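UDP-L-Rhamnose Synthase (Acanthamoeba polyphaga mimivirus, PDB 7JID) probably catalyses the NADPH-dependent formation of UDP-L-rhamnose, and binds both NADP and a UDP-linked deoxysugar in a Rossmann-type fold. Local coordinates at residues A[13-16]-A[17-20]; A[197-200]-A[201-204]; A[265-268]-A[269-273]. All coordinates share one frame; numbering follows the deposited sequence. Where two conformers were deposited one is given.

Contact 1: residues A[13-16]-A[17-20]; sequences GWIG and SMVS. With NAP (NADP nicotinamide-adenine-dinucleotide phosphate), chain D.
G13-S20 carries the end of the glycine-rich turn and the start of helix 14-25 in a Rossmann beta-alpha-beta unit. G13 and G16 are the last two glycines of a GxxGxxG motif of the kind found in extended short-chain dehydrogenases. G13 is the N-cap of helix 14-25, and its O accepts S17 N at 2.9 Å. S17 OG also lies 2.8 Å from G13 O, but N11 O is a second acceptor for its one proton. The turn grips the NADP diphosphate with two nearly straight bonds. W14 N reaches O1A at 2.9 Å, and I15 N reaches O2N at 2.8 Å. Both N-H groups belong to the first turn, so the helix dipole probably adds to the hold on the negative charge. Having no side chain, G13 lets its CA come within 3.3 Å of NADP O5B. One turn on, V19 N bonds almost straight to I15 O, and S20 N bonds to G16 O. W14 has CG trans to its backbone N (chi1 175°), and its indole runs alongside M18. NADP O1N sits at the indole edge, 3.5 Å from W14 CE3. L195 of helix 195-207 touches W14, I15 and M18. M18 has two conformers. In one of them its chain bends at chi3, and CE lies over a face of the five-membered W14 ring, 4.0 Å from the centroid and 16° off the normal.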
# COMPACT_ATOMS: atom_id res chain seq x y z
N GLY A 13 -11.50 2.83 19.71
CA GLY A 13 -10.40 3.80 19.62
C GLY A 13 -10.81 5.16 20.16
O GLY A 13 -12.00 5.37 20.50
N TRP A 14 -9.87 6.10 20.19
CA TRP A 14 -10.16 7.45 20.73
C TRP A 14 -11.30 8.09 19.94
O TRP A 14 -12.30 8.50 20.55
CB TRP A 14 -8.87 8.26 20.72
CG TRP A 14 -9.01 9.68 21.13
CD1 TRP A 14 -9.54 10.15 22.29
CD2 TRP A 14 -8.53 10.82 20.40
NE1 TRP A 14 -9.46 11.52 22.32
CE2 TRP A 14 -8.85 11.96 21.17
CE3 TRP A 14 -7.91 10.99 19.16
CZ2 TRP A 14 -8.53 13.25 20.75
CZ3 TRP A 14 -7.60 12.26 18.74
CH2 TRP A 14 -7.89 13.37 19.53
N ILE A 15 -11.13 8.29 18.63
CA ILE A 15 -12.15 8.95 17.80
C ILE A 15 -13.38 8.06 17.67
O ILE A 15 -14.46 8.57 17.76
CB ILE A 15 -11.59 9.43 16.46
CG1 ILE A 15 -10.40 10.37 16.72
CG2 ILE A 15 -12.68 10.04 15.61
CD1 ILE A 15 -9.80 10.93 15.45
N GLY A 16 -13.20 6.77 17.41
CA GLY A 16 -14.37 5.90 17.20
C GLY A 16 -15.27 5.86 18.42
O GLY A 16 -16.50 5.88 18.22
N SER A 17 -14.70 5.82 19.62
CA SER A 17 -15.45 5.88 20.90
C SER A 17 -16.26 7.18 20.94
O SER A 17 -17.43 7.16 21.32
CB SER A 17 -14.55 5.82 22.11
OG SER A 17 -13.98 4.54 22.27
N MET A 18 -15.66 8.30 20.55
CA MET A 18 -16.31 9.63 20.64
C MET A 18 -17.48 9.70 19.68
O MET A 18 -18.56 10.18 20.07
CB MET A 18 -15.34 10.76 20.28
CG MET A 18 -14.76 11.40 21.50
SD MET A 18 -13.91 12.89 20.98
CE MET A 18 -12.56 12.14 20.07
N VAL A 19 -17.27 9.24 18.45
CA VAL A 19 -18.33 9.25 17.43
C VAL A 19 -19.45 8.32 17.90
O VAL A 19 -20.61 8.70 17.76
CB VAL A 19 -17.79 8.83 16.06
CG1 VAL A 19 -18.88 8.68 15.02
CG2 VAL A 19 -16.75 9.82 15.56
N SER A 20 -19.10 7.10 18.31
CA SER A 20 -20.06 6.09 18.82
C SER A 20 -21.00 6.76 19.84
O SER A 20 -22.25 6.65 19.66
CB SER A 20 -19.33 4.91 19.42
OG SER A 20 -20.23 3.90 19.83
PA NAP D . -6.68 5.01 18.12
O1A NAP D . -7.18 5.45 19.47
O2A NAP D . -5.40 4.24 18.04
O5B NAP D . -7.90 4.18 17.54
C5B NAP D . -7.72 3.31 16.42
C4B NAP D . -8.59 2.07 16.45
O4B NAP D . -8.49 1.33 15.24
C3B NAP D . -8.15 1.17 17.60
O3B NAP D . -9.38 0.88 18.30
C2B NAP D . -7.58 -0.04 16.87
O2B NAP D . -7.96 -1.19 17.56
C1B NAP D . -8.31 -0.04 15.53
N9A NAP D . -7.71 -0.74 14.41
C8A NAP D . -6.51 -0.52 13.88
N7A NAP D . -6.31 -1.33 12.83
C5A NAP D . -7.40 -2.08 12.70
C6A NAP D . -7.78 -3.13 11.82
N6A NAP D . -6.94 -3.50 10.89
N1A NAP D . -9.01 -3.69 12.03
C2A NAP D . -9.82 -3.24 13.00
N3A NAP D . -9.55 -2.27 13.89
C4A NAP D . -8.33 -1.67 13.73
O3 NAP D . -6.50 6.18 17.03
PN NAP D . -7.51 7.42 16.75
O1N NAP D . -6.57 8.59 16.98
O2N NAP D . -8.88 7.29 17.29
O5D NAP D . -7.57 7.35 15.17
C5D NAP D . -8.52 6.74 14.30
C4D NAP D . -7.85 6.58 12.91
O4D NAP D . -8.61 7.30 11.99
C3D NAP D . -6.48 7.24 12.94
O3D NAP D . -5.67 6.93 11.74
C2D NAP D . -7.07 8.66 13.11
O2D NAP D . -6.23 9.80 12.87
C1D NAP D . -8.22 8.67 12.14
P2B NAP D . -6.88 -2.21 18.11
O1X NAP D . -6.29 -1.67 19.34
O2X NAP D . -7.86 -3.35 18.44
O3X NAP D . -5.81 -2.60 17.08

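Contact 2: residues A[197-200]-A[201-204]; sequences QMIP and VMID
The flat groups joining I199 to I203 and its neighbours are peptide carbonyls, each met at its oxygen end by an N-H one turn on. I203 N lies almost straight beyond I199 O, at 2.9 Å. M202 N stands 17° out of the M198 carbonyl plane. D204 N is tilted further from the P200 plane, by 30°. These are the i to i+4 bonds of an alpha-helix. P200 lacks an N-H, so the helix is kinked there, where the bond to the preceding turn is missing. The P200 ring is exposed, and its carbonyl O still accepts D204 N. The side chains add a hydrophobic ridge. I203 CD1 packs on I199 CG2 at 3.9 Å, the two chains crossing at a slant. I203 CG1 stands trans to its carbonyl carbon (chi1 -72°), which turns CD1 back along the helix towards I199. M202 CE makes a looser contact with I199 CG1, at 4.3 Å. V201 CG2 rests 3.9 Å from Q197 O. The polar ends are paired: Q197 OE1 with N218 ND2 and D204 OD2 with Y271 OH. Helix 195-207 belongs to the crossover from strand 157-162 to strand 212-215. I199, M202 and I203 face V19, I22 and L23 of helix 14-25, while V201 meets Y271, which follows helix 265-270.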
# COMPACT_ATOMS: atom_id res chain seq x y z
N GLN A 197 -16.21 20.16 17.48
CA GLN A 197 -16.94 20.97 16.49
C GLN A 197 -17.25 20.17 15.24
O GLN A 197 -18.32 20.40 14.61
CB GLN A 197 -16.13 22.24 16.21
CG GLN A 197 -16.14 23.16 17.41
CD GLN A 197 -15.11 24.26 17.31
OE1 GLN A 197 -14.60 24.53 16.23
NE2 GLN A 197 -14.82 24.87 18.46
N MET A 198 -16.36 19.26 14.82
CA MET A 198 -16.47 18.73 13.45
C MET A 198 -17.01 17.29 13.46
O MET A 198 -17.44 16.86 12.41
CB MET A 198 -15.13 18.90 12.72
CG MET A 198 -14.73 20.35 12.67
SD MET A 198 -13.39 20.72 11.49
CE MET A 198 -14.29 20.48 9.96
N ILE A 199 -17.06 16.61 14.61
CA ILE A 199 -17.66 15.25 14.64
C ILE A 199 -19.14 15.37 14.23
O ILE A 199 -19.57 14.62 13.36
CB ILE A 199 -17.42 14.52 15.97
CG1 ILE A 199 -16.01 13.92 15.98
CG2 ILE A 199 -18.47 13.43 16.17
CD1 ILE A 199 -15.60 13.33 17.29
N PRO A 200 -19.91 16.33 14.77
CA PRO A 200 -21.30 16.47 14.33
C PRO A 200 -21.46 16.67 12.83
O PRO A 200 -22.41 16.19 12.25
CB PRO A 200 -21.77 17.71 15.09
CG PRO A 200 -20.95 17.67 16.36
CD PRO A 200 -19.58 17.23 15.87
N VAL A 201 -20.55 17.43 12.21
CA VAL A 201 -20.57 17.66 10.76
C VAL A 201 -20.32 16.31 10.06
O VAL A 201 -21.01 16.02 9.08
CB VAL A 201 -19.52 18.72 10.41
CG1 VAL A 201 -19.29 18.82 8.95
CG2 VAL A 201 -19.86 20.09 10.99
N MET A 202 -19.34 15.54 10.55
CA MET A 202 -18.97 14.26 9.90
C MET A 202 -20.21 13.35 9.95
O MET A 202 -20.53 12.74 8.92
CB MET A 202 -17.79 13.59 10.60
CG MET A 202 -17.66 12.15 10.21
SD MET A 202 -16.20 11.41 10.85
CE MET A 202 -16.60 11.39 12.57
N ILE A 203 -20.86 13.28 11.10
CA ILE A 203 -22.08 12.43 11.29
C ILE A 203 -23.15 12.92 10.31
O ILE A 203 -23.86 12.08 9.72
CB ILE A 203 -22.56 12.44 12.75
CG1 ILE A 203 -21.59 11.64 13.62
CG2 ILE A 203 -23.98 11.88 12.84
CD1 ILE A 203 -21.84 11.69 15.08
N ASP A 204 -23.34 14.25 10.20
CA ASP A 204 -24.36 14.82 9.28
C ASP A 204 -24.07 14.35 7.85
O ASP A 204 -24.97 13.95 7.12
CB ASP A 204 -24.44 16.34 9.42
CG ASP A 204 -25.65 16.92 8.70
OD1 ASP A 204 -26.79 16.62 9.20
OD2 ASP A 204 -25.48 17.56 7.62

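Contact 3: residues A[265-268]-A[269-273]; sequences DKLQ and SLYPD. With EDO (1,2-ethanediol), chain E.
L267 and Y271 make the central contact at the frayed end of helix 265-270. L267 CD1 lies 3.8 Å from Y271 CD2, oblique to the ring. The backbone joins the same two residues. L267 O accepts Y271 N at 2.9 Å in the carbonyl plane. It also takes L270 N at 3.0 Å, from well above that plane. The last turn thus mixes an i to i+4 and an i to i+3 bond on one oxygen, before the chain leaves the helix after L270. S269 OG makes a short bond of 2.5 Å to K266 O. A chi1 of 69° sets the hydroxyl between the backbone N and carbonyl carbon, where it can turn back onto the helix. S269 N bonds to D265 O at 3.0 Å. A water links Q268 NE2 to P272 O, tying the turn to the loop. An ethanediol, probably from the crystallisation liquor, takes D273 N on O2 at 2.9 Å and sits at the Y271 ring edge. Further out, Y271 OH bonds to D204 and K266 NZ to T213 O, while Q268 OE1 bonds to T264 OG1. M198 and M205 of helix 195-207 cover L267. The chemistry is therefore divided: L267 and the Y271 ring anchor the turn on that helix, while hydrogen bonds from the S269 hydroxyl and through a water to Q268 tie its exposed side.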
# COMPACT_ATOMS: atom_id res chain seq x y z
N ASP A 265 -12.62 25.17 1.07
CA ASP A 265 -13.78 25.76 0.36
C ASP A 265 -14.85 24.70 0.13
O ASP A 265 -16.06 25.01 0.21
CB ASP A 265 -13.32 26.44 -0.92
CG ASP A 265 -12.45 27.68 -0.71
OD1 ASP A 265 -12.32 28.14 0.46
OD2 ASP A 265 -11.94 28.17 -1.71
N LYS A 266 -14.45 23.48 -0.19
CA LYS A 266 -15.44 22.44 -0.50
C LYS A 266 -16.32 22.20 0.73
O LYS A 266 -17.54 22.17 0.58
CB LYS A 266 -14.79 21.15 -0.99
CG LYS A 266 -15.79 20.12 -1.48
CD LYS A 266 -15.11 18.85 -1.89
CE LYS A 266 -16.07 17.82 -2.45
NZ LYS A 266 -15.40 16.58 -2.88
N LEU A 267 -15.74 21.97 1.91
CA LEU A 267 -16.51 21.73 3.14
C LEU A 267 -17.32 23.00 3.44
O LEU A 267 -18.46 22.86 3.90
CB LEU A 267 -15.57 21.42 4.31
CG LEU A 267 -16.29 21.04 5.60
CD1 LEU A 267 -17.10 19.76 5.44
CD2 LEU A 267 -15.29 20.93 6.72
N GLN A 268 -16.71 24.18 3.31
CA GLN A 268 -17.39 25.46 3.67
C GLN A 268 -18.64 25.67 2.81
O GLN A 268 -19.55 26.36 3.32
CB GLN A 268 -16.41 26.62 3.59
CG GLN A 268 -15.39 26.60 4.73
CD GLN A 268 -14.45 27.77 4.64
OE1 GLN A 268 -13.24 27.65 4.36
NE2 GLN A 268 -15.01 28.94 4.88
N SER A 269 -18.67 25.14 1.58
CA SER A 269 -19.83 25.24 0.65
C SER A 269 -21.02 24.52 1.26
O SER A 269 -22.16 24.92 0.95
CB SER A 269 -19.52 24.72 -0.71
OG SER A 269 -19.36 23.29 -0.72
N LEU A 270 -20.79 23.52 2.11
CA LEU A 270 -21.87 22.70 2.71
C LEU A 270 -22.11 23.10 4.16
O LEU A 270 -23.24 22.94 4.65
CB LEU A 270 -21.50 21.22 2.58
CG LEU A 270 -21.35 20.68 1.17
CD1 LEU A 270 -21.10 19.15 1.22
CD2 LEU A 270 -22.55 21.01 0.28
N TYR A 271 -21.06 23.53 4.86
CA TYR A 271 -21.11 23.77 6.31
C TYR A 271 -20.43 25.10 6.56
O TYR A 271 -19.28 25.14 6.98
CB TYR A 271 -20.46 22.61 7.06
CG TYR A 271 -21.22 21.34 6.87
CD1 TYR A 271 -22.36 21.06 7.60
CD2 TYR A 271 -20.79 20.40 5.94
CE1 TYR A 271 -23.04 19.87 7.43
CE2 TYR A 271 -21.49 19.22 5.72
CZ TYR A 271 -22.63 18.97 6.46
OH TYR A 271 -23.28 17.78 6.27
N PRO A 272 -21.13 26.22 6.27
CA PRO A 272 -20.52 27.55 6.44
C PRO A 272 -20.34 28.00 7.90
O PRO A 272 -19.63 28.95 8.09
CB PRO A 272 -21.48 28.44 5.64
CG PRO A 272 -22.81 27.74 5.79
CD PRO A 272 -22.46 26.27 5.64
N ASP A 273 -20.88 27.32 8.91
CA ASP A 273 -20.80 27.81 10.31
C ASP A 273 -19.64 27.14 11.05
O ASP A 273 -19.52 27.37 12.27
CB ASP A 273 -22.12 27.62 11.08
CG ASP A 273 -23.30 28.32 10.44
OD1 ASP A 273 -23.08 29.23 9.58
OD2 ASP A 273 -24.44 27.93 10.77
C1 EDO E . -21.61 23.21 11.10
O1 EDO E . -20.95 23.88 12.16
C2 EDO E . -22.63 24.00 10.36
O2 EDO E . -22.20 24.74 9.23
O HOH W 1 -17.13 29.17 6.59

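How the contacts relate
Contacts 1 and 2 are each partly buried, and contact 3 lies at the surface. Helix 195-207, which carries contact 2, is the middle layer. V19 CG2 of contact 1 touches its M202 CE at 3.4 Å. On another side, M198 and V201 pack on L267 and Y271 of contact 3. Contacts 1 and 3 do not touch; their nearest atoms are about 13 Å apart. The chemistry follows position. In 13-20 the N-H groups of W14 and I15 hold phosphate oxygens. Residues 197-204 meet the first helix through aliphatic and methionine side chains. Residues 265-273 mix one apolar anchor with direct hydrogen bonds and one water bridge.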